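Local structure of Rbam17540 (Bacillus amyloliquefaciens, 2YOY) at residues H104-K109 and L157-V162; Y153-G158 and Y170-V175. The protein is a copper-dependent polysaccharide oxygenase of the CBM33 family, which probably cleaves cellulose by oxidation at a single copper ion. All coordinates share one frame; numbering follows the deposited sequence.

Contact 1 of 2, residues H104-K109 and L157-V162; sequences HYYITK and LGVWDV
His-104 and Asp-161 join side chain to side chain across two antiparallel strands of the mixed sheet in this immunoglobulin-like beta-sandwich core. Backbone hydrogen bonds pair His-104 with Val-159 and Tyr-106 with Leu-157; the His-104 side chain adds further links. From CB, chi1 of 43° sets CG between the backbone N and the carbonyl carbon, which swings the imidazole over the neighbouring strand. There one ring face lies on Val-159, whose CB stands 3.7 Å from the centroid of the His-104 ring in a CH-pi contact. His-104 CD2 passes 3.4 Å from the Val-159 carbonyl O, and CE1 and NE2 touch Val-159 CG1. Both ring nitrogens are engaged: His-104 ND1 shares a 2.7 Å hydrogen bond with Tyr-106 OH, while His-104 NE2 donates to Asp-161 OD1 at 2.9 Å, almost straight at 172°. Ring and carboxylate stand 83° apart, OD1 being met from above the carboxylate plane. Histidine suits this buried place because it offers a flat face to a valine and polar atoms at two edges. An alanine here would probably leave the Asp-161 carboxylate and the Tyr-106 hydroxyl without these mates and open a gap above Val-159. On the same sheet face, Tyr-106 CD1 lies 4.1 Å from Leu-157 CD2. Across the sheet, the Tyr-105 hydroxyl bonds to His-142 and Trp-92, and its ring comes obliquely against Gly-158, where a side chain would crowd it: Tyr-105 CD2 reaches within 3.8 Å of Gly-158 CA.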
loop_
_atom_site.group_PDB
_atom_site.type_symbol
_atom_site.label_atom_id
_atom_site.label_comp_id
_atom_site.label_asym_id
_atom_site.label_seq_id
_atom_site.Cartn_x
_atom_site.Cartn_y
_atom_site.Cartn_z
ATOM N N HIS A 104 7.694 5.515 -4.117
ATOM C CA HIS A 104 7.915 6.263 -2.862
ATOM C C HIS A 104 7.201 5.601 -1.701
ATOM O O HIS A 104 6.076 5.091 -1.835
ATOM C CB HIS A 104 7.635 7.780 -3.018
ATOM C CG HIS A 104 6.398 8.127 -3.798
ATOM N ND1 HIS A 104 5.494 9.062 -3.344
ATOM C CD2 HIS A 104 5.939 7.720 -5.014
ATOM C CE1 HIS A 104 4.502 9.174 -4.214
ATOM N NE2 HIS A 104 4.767 8.393 -5.247
ATOM N N TYR A 105 7.892 5.551 -0.563
ATOM C CA TYR A 105 7.485 4.785 0.610
ATOM C C TYR A 105 7.426 5.687 1.839
ATOM O O TYR A 105 8.310 6.525 2.045
ATOM C CB TYR A 105 8.496 3.653 0.880
ATOM C CG TYR A 105 8.491 2.540 -0.191
ATOM C CD1 TYR A 105 9.252 2.647 -1.319
ATOM C CD2 TYR A 105 7.700 1.412 -0.052
ATOM C CE1 TYR A 105 9.256 1.686 -2.279
ATOM C CE2 TYR A 105 7.667 0.408 -1.050
ATOM C CZ TYR A 105 8.439 0.586 -2.167
ATOM O OH TYR A 105 8.515 -0.359 -3.141
ATOM N N TYR A 106 6.380 5.482 2.637
ATOM C CA TYR A 106 6.076 6.252 3.803
ATOM C C TYR A 106 5.796 5.268 4.951
ATOM O O TYR A 106 5.352 4.148 4.719
ATOM C CB TYR A 106 4.837 7.088 3.569
ATOM C CG TYR A 106 4.908 7.994 2.350
ATOM C CD1 TYR A 106 4.761 7.489 1.054
ATOM C CD2 TYR A 106 5.231 9.330 2.471
ATOM C CE1 TYR A 106 4.916 8.301 -0.056
ATOM C CE2 TYR A 106 5.329 10.142 1.366
ATOM C CZ TYR A 106 5.179 9.629 0.114
ATOM O OH TYR A 106 5.315 10.414 -0.986
ATOM N N ILE A 107 5.964 5.723 6.172
ATOM C CA ILE A 107 5.566 4.950 7.357
ATOM C C ILE A 107 4.780 5.894 8.259
ATOM O O ILE A 107 4.985 7.094 8.232
ATOM C CB ILE A 107 6.753 4.343 8.116
ATOM C CG1 ILE A 107 6.248 3.243 9.070
ATOM C CG2 ILE A 107 7.494 5.422 8.897
ATOM C CD1 ILE A 107 7.346 2.349 9.569
ATOM N N THR A 108 3.897 5.304 9.032
ATOM C CA THR A 108 3.163 6.036 10.056
ATOM C C THR A 108 4.125 6.580 11.099
ATOM O O THR A 108 5.115 5.962 11.442
ATOM C CB THR A 108 2.147 5.142 10.772
ATOM O OG1 THR A 108 2.729 3.862 10.998
ATOM C CG2 THR A 108 0.891 5.000 9.903
ATOM N N LYS A 109 3.755 7.721 11.660
ATOM C CA LYS A 109 4.557 8.386 12.689
ATOM C C LYS A 109 4.417 7.672 14.004
ATOM O O LYS A 109 3.423 6.980 14.255
ATOM C CB LYS A 109 4.126 9.835 12.839
ATOM C CG LYS A 109 4.374 10.675 11.595
ATOM C CD LYS A 109 3.762 12.069 11.697
ATOM C CE LYS A 109 4.249 12.934 10.534
ATOM N NZ LYS A 109 3.652 14.308 10.519
ATOM N N LEU A 157 3.099 2.635 3.732
ATOM C CA LEU A 157 2.527 2.908 2.414
ATOM C C LEU A 157 3.572 2.896 1.293
ATOM O O LEU A 157 4.531 3.721 1.281
ATOM C CB LEU A 157 1.883 4.267 2.439
ATOM C CG LEU A 157 1.287 4.825 1.174
ATOM C CD1 LEU A 157 0.131 3.985 0.680
ATOM C CD2 LEU A 157 0.823 6.287 1.381
ATOM N N GLY A 158 3.400 1.991 0.324
ATOM C CA GLY A 158 4.083 2.125 -0.930
ATOM C C GLY A 158 3.297 2.697 -2.073
ATOM O O GLY A 158 2.165 2.286 -2.300
ATOM N N VAL A 159 3.909 3.642 -2.786
ATOM C CA VAL A 159 3.269 4.299 -3.904
ATOM C C VAL A 159 4.083 4.098 -5.205
ATOM O O VAL A 159 5.277 4.342 -5.240
ATOM C CB VAL A 159 3.048 5.784 -3.610
ATOM C CG1 VAL A 159 2.203 6.418 -4.718
ATOM C CG2 VAL A 159 2.344 6.017 -2.258
ATOM N N TRP A 160 3.406 3.689 -6.274
ATOM C CA TRP A 160 4.003 3.461 -7.551
ATOM C C TRP A 160 3.393 4.484 -8.525
ATOM O O TRP A 160 2.191 4.427 -8.803
ATOM C CB TRP A 160 3.716 2.029 -7.977
ATOM C CG TRP A 160 4.009 1.711 -9.440
ATOM C CD1 TRP A 160 4.991 2.251 -10.200
ATOM C CD2 TRP A 160 3.285 0.803 -10.292
ATOM N NE1 TRP A 160 4.941 1.731 -11.456
ATOM C CE2 TRP A 160 3.902 0.846 -11.546
ATOM C CE3 TRP A 160 2.183 -0.041 -10.103
ATOM C CZ2 TRP A 160 3.450 0.083 -12.637
ATOM C CZ3 TRP A 160 1.721 -0.795 -11.169
ATOM C CH2 TRP A 160 2.382 -0.737 -12.431
ATOM N N ASP A 161 4.210 5.415 -9.002
ATOM C CA ASP A 161 3.767 6.422 -9.987
ATOM C C ASP A 161 4.013 5.948 -11.411
ATOM O O ASP A 161 5.147 5.608 -11.762
ATOM C CB ASP A 161 4.555 7.724 -9.811
ATOM C CG ASP A 161 4.117 8.538 -8.610
ATOM O OD1 ASP A 161 3.328 8.042 -7.743
ATOM O OD2 ASP A 161 4.646 9.695 -8.490
ATOM N N VAL A 162 2.971 5.998 -12.233
ATOM C CA VAL A 162 3.068 5.636 -13.673
ATOM C C VAL A 162 3.547 6.869 -14.445
ATOM O O VAL A 162 3.074 8.007 -14.236
ATOM C CB VAL A 162 1.700 5.129 -14.200
ATOM C CG1 VAL A 162 1.771 4.813 -15.694
ATOM C CG2 VAL A 162 1.249 3.913 -13.422
#

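Contact 2 of 2, residues Y153-G158 and Y170-V175; sequences YHIILG and YNVIDV
Tyr-153 carries its CG anti to the backbone N (chi1 180°), stretching the ring alongside Asp-174, whose own CG stands anti to the carbonyl carbon (chi1 -59°). The two side chains therefore run the same way, and the Tyr-153 OH gives a short 2.5 Å hydrogen bond to Asp-174 OD1. It arrives on the anti side of the carboxylate, 34° out of its plane, while OD1 itself lies at the edge of the ring. Arg-10 forms a salt bridge to the same oxygen, which would be expected to stabilise the ionised carboxylate; Gln-73 bonds to the Tyr-153 hydroxyl. Alongside Asp-174 on the same face, Ile-155 CG1 packs 3.5 Å from Asp-174 OD1.

The strands are the two arms of a beta hairpin, antiparallel and joined by backbone hydrogen bonds at His-154 with Val-175, Ile-156 with Ile-173 and Gly-158 with Asn-171. The beta-branched isoleucines and valines suit such extended chains and supply much of the apolar packing on both faces. Beside Asp-174, Ile-155 CG2 meets Val-172 CB at 3.7 Å, and Leu-157 CD1 touches Val-172 CG1, also at 3.7 Å. On the reverse face Ile-156 CG2 lies 4.0 Å from Ile-173 CD1, and Phe-90 of strand 86-94 packs on both isoleucines. Asn-171 extends its side chain away from Gly-158: OD1 accepts from Ile-4 N, and Asn-171 ND2 donates to Tyr-170 O at 3.0 Å, meeting it from above the carbonyl plane.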
loop_
_atom_site.group_PDB
_atom_site.type_symbol
_atom_site.label_atom_id
_atom_site.label_comp_id
_atom_site.label_asym_id
_atom_site.label_seq_id
_atom_site.Cartn_x
_atom_site.Cartn_y
_atom_site.Cartn_z
ATOM N N TYR A 153 2.275 -1.593 16.088
ATOM C CA TYR A 153 1.487 -1.522 14.876
ATOM C C TYR A 153 1.781 -0.231 14.130
ATOM O O TYR A 153 1.529 0.869 14.659
ATOM C CB TYR A 153 -0.010 -1.603 15.192
ATOM C CG TYR A 153 -0.927 -1.526 13.975
ATOM C CD1 TYR A 153 -0.504 -1.948 12.696
ATOM C CD2 TYR A 153 -2.227 -1.075 14.110
ATOM C CE1 TYR A 153 -1.339 -1.832 11.586
ATOM C CE2 TYR A 153 -3.088 -1.024 13.019
ATOM C CZ TYR A 153 -2.658 -1.408 11.767
ATOM O OH TYR A 153 -3.546 -1.352 10.692
ATOM N N HIS A 154 2.291 -0.399 12.915
ATOM C CA HIS A 154 2.575 0.685 11.953
ATOM C C HIS A 154 2.040 0.298 10.608
ATOM O O HIS A 154 1.799 -0.873 10.393
ATOM C CB HIS A 154 4.040 1.090 11.930
ATOM C CG HIS A 154 4.425 1.817 13.175
ATOM N ND1 HIS A 154 4.101 3.142 13.385
ATOM C CD2 HIS A 154 4.923 1.362 14.352
ATOM C CE1 HIS A 154 4.431 3.484 14.612
ATOM N NE2 HIS A 154 4.916 2.421 15.226
ATOM N N ILE A 155 1.878 1.290 9.717
ATOM C CA ILE A 155 1.504 1.052 8.307
ATOM C C ILE A 155 2.577 1.645 7.425
ATOM O O ILE A 155 3.002 2.776 7.613
ATOM C CB ILE A 155 0.107 1.612 8.011
ATOM C CG1 ILE A 155 -0.958 0.826 8.780
ATOM C CG2 ILE A 155 -0.177 1.625 6.528
ATOM C CD1 ILE A 155 -2.359 1.425 8.711
ATOM N N ILE A 156 3.154 0.785 6.592
ATOM C CA ILE A 156 3.956 1.230 5.479
ATOM C C ILE A 156 3.057 1.421 4.298
ATOM O O ILE A 156 2.367 0.498 3.853
ATOM C CB ILE A 156 5.113 0.254 5.228
ATOM C CG1 ILE A 156 6.000 0.254 6.498
ATOM C CG2 ILE A 156 5.913 0.574 3.931
ATOM C CD1 ILE A 156 7.023 -0.875 6.505
ATOM N N LEU A 157 3.099 2.635 3.732
ATOM C CA LEU A 157 2.527 2.908 2.414
ATOM C C LEU A 157 3.572 2.896 1.293
ATOM O O LEU A 157 4.531 3.721 1.281
ATOM C CB LEU A 157 1.883 4.267 2.439
ATOM C CG LEU A 157 1.287 4.825 1.174
ATOM C CD1 LEU A 157 0.131 3.985 0.680
ATOM C CD2 LEU A 157 0.823 6.287 1.381
ATOM N N GLY A 158 3.400 1.991 0.324
ATOM C CA GLY A 158 4.083 2.125 -0.930
ATOM C C GLY A 158 3.297 2.697 -2.073
ATOM O O GLY A 158 2.165 2.286 -2.300
ATOM N N TYR A 170 -1.449 2.599 -4.871
ATOM C CA TYR A 170 -1.285 2.862 -3.452
ATOM C C TYR A 170 -1.475 1.566 -2.702
ATOM O O TYR A 170 -2.539 1.018 -2.720
ATOM C CB TYR A 170 -2.312 3.927 -2.967
ATOM C CG TYR A 170 -2.073 5.266 -3.588
ATOM C CD1 TYR A 170 -2.582 5.555 -4.866
ATOM C CD2 TYR A 170 -1.313 6.218 -2.951
ATOM C CE1 TYR A 170 -2.281 6.766 -5.473
ATOM C CE2 TYR A 170 -1.044 7.433 -3.522
ATOM C CZ TYR A 170 -1.536 7.716 -4.780
ATOM O OH TYR A 170 -1.168 8.937 -5.322
ATOM N N ASN A 171 -0.426 1.065 -2.042
ATOM C CA ASN A 171 -0.549 -0.162 -1.277
ATOM C C ASN A 171 -0.073 0.042 0.162
ATOM O O ASN A 171 1.129 0.220 0.438
ATOM C CB ASN A 171 0.287 -1.296 -1.869
ATOM C CG ASN A 171 -0.365 -2.084 -3.022
ATOM O OD1 ASN A 171 0.168 -3.142 -3.383
ATOM N ND2 ASN A 171 -1.425 -1.569 -3.640
ATOM N N VAL A 172 -1.025 -0.028 1.082
ATOM C CA VAL A 172 -0.726 -0.025 2.467
ATOM C C VAL A 172 -0.390 -1.415 2.926
ATOM O O VAL A 172 -0.905 -2.413 2.415
ATOM C CB VAL A 172 -1.854 0.616 3.367
ATOM C CG1 VAL A 172 -2.004 2.055 3.009
ATOM C CG2 VAL A 172 -3.170 -0.128 3.234
ATOM N N ILE A 173 0.534 -1.456 3.880
ATOM C CA ILE A 173 1.051 -2.681 4.486
ATOM C C ILE A 173 0.939 -2.556 6.022
ATOM O O ILE A 173 1.514 -1.664 6.649
ATOM C CB ILE A 173 2.535 -2.934 4.119
ATOM C CG1 ILE A 173 2.768 -2.891 2.620
ATOM C CG2 ILE A 173 2.996 -4.269 4.660
ATOM C CD1 ILE A 173 4.204 -2.628 2.292
ATOM N N ASP A 174 0.229 -3.501 6.640
ATOM C CA ASP A 174 0.092 -3.512 8.109
ATOM C C ASP A 174 1.233 -4.320 8.741
ATOM O O ASP A 174 1.450 -5.479 8.386
ATOM C CB ASP A 174 -1.256 -4.101 8.492
ATOM C CG ASP A 174 -2.411 -3.324 7.896
ATOM O OD1 ASP A 174 -2.720 -2.234 8.458
ATOM O OD2 ASP A 174 -3.003 -3.769 6.862
ATOM N N VAL A 175 1.982 -3.692 9.624
ATOM C CA VAL A 175 3.162 -4.330 10.184
ATOM C C VAL A 175 3.191 -4.205 11.700
ATOM O O VAL A 175 2.664 -3.265 12.319
ATOM C CB VAL A 175 4.501 -3.780 9.572
ATOM C CG1 VAL A 175 4.517 -3.995 8.045
ATOM C CG2 VAL A 175 4.703 -2.307 9.942
#

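Overall arrangement
Contacts 1 and 2 lie on opposite sides of strand 154-162, which pairs with strand 100-108 in the first and strand 167-177 in the second; Leu-157 and Gly-158 belong to both, and the centres are 8 Å apart. The two flanking strands also touch the shared one through side chains: Thr-108 OG1 lies 2.8 Å from His-154 ND1, a probable hydrogen bond, and Val-159 CG1 packs 3.6 Å from Tyr-170 CE2. The copper (I) ion, bound by His-1 and His-98, is about 12 Å from the side chain of Asp-161 and about 11 Å from that of Asn-171. Both contacts are buried in the same mixed sheet, and neither supplies either of these copper ligands.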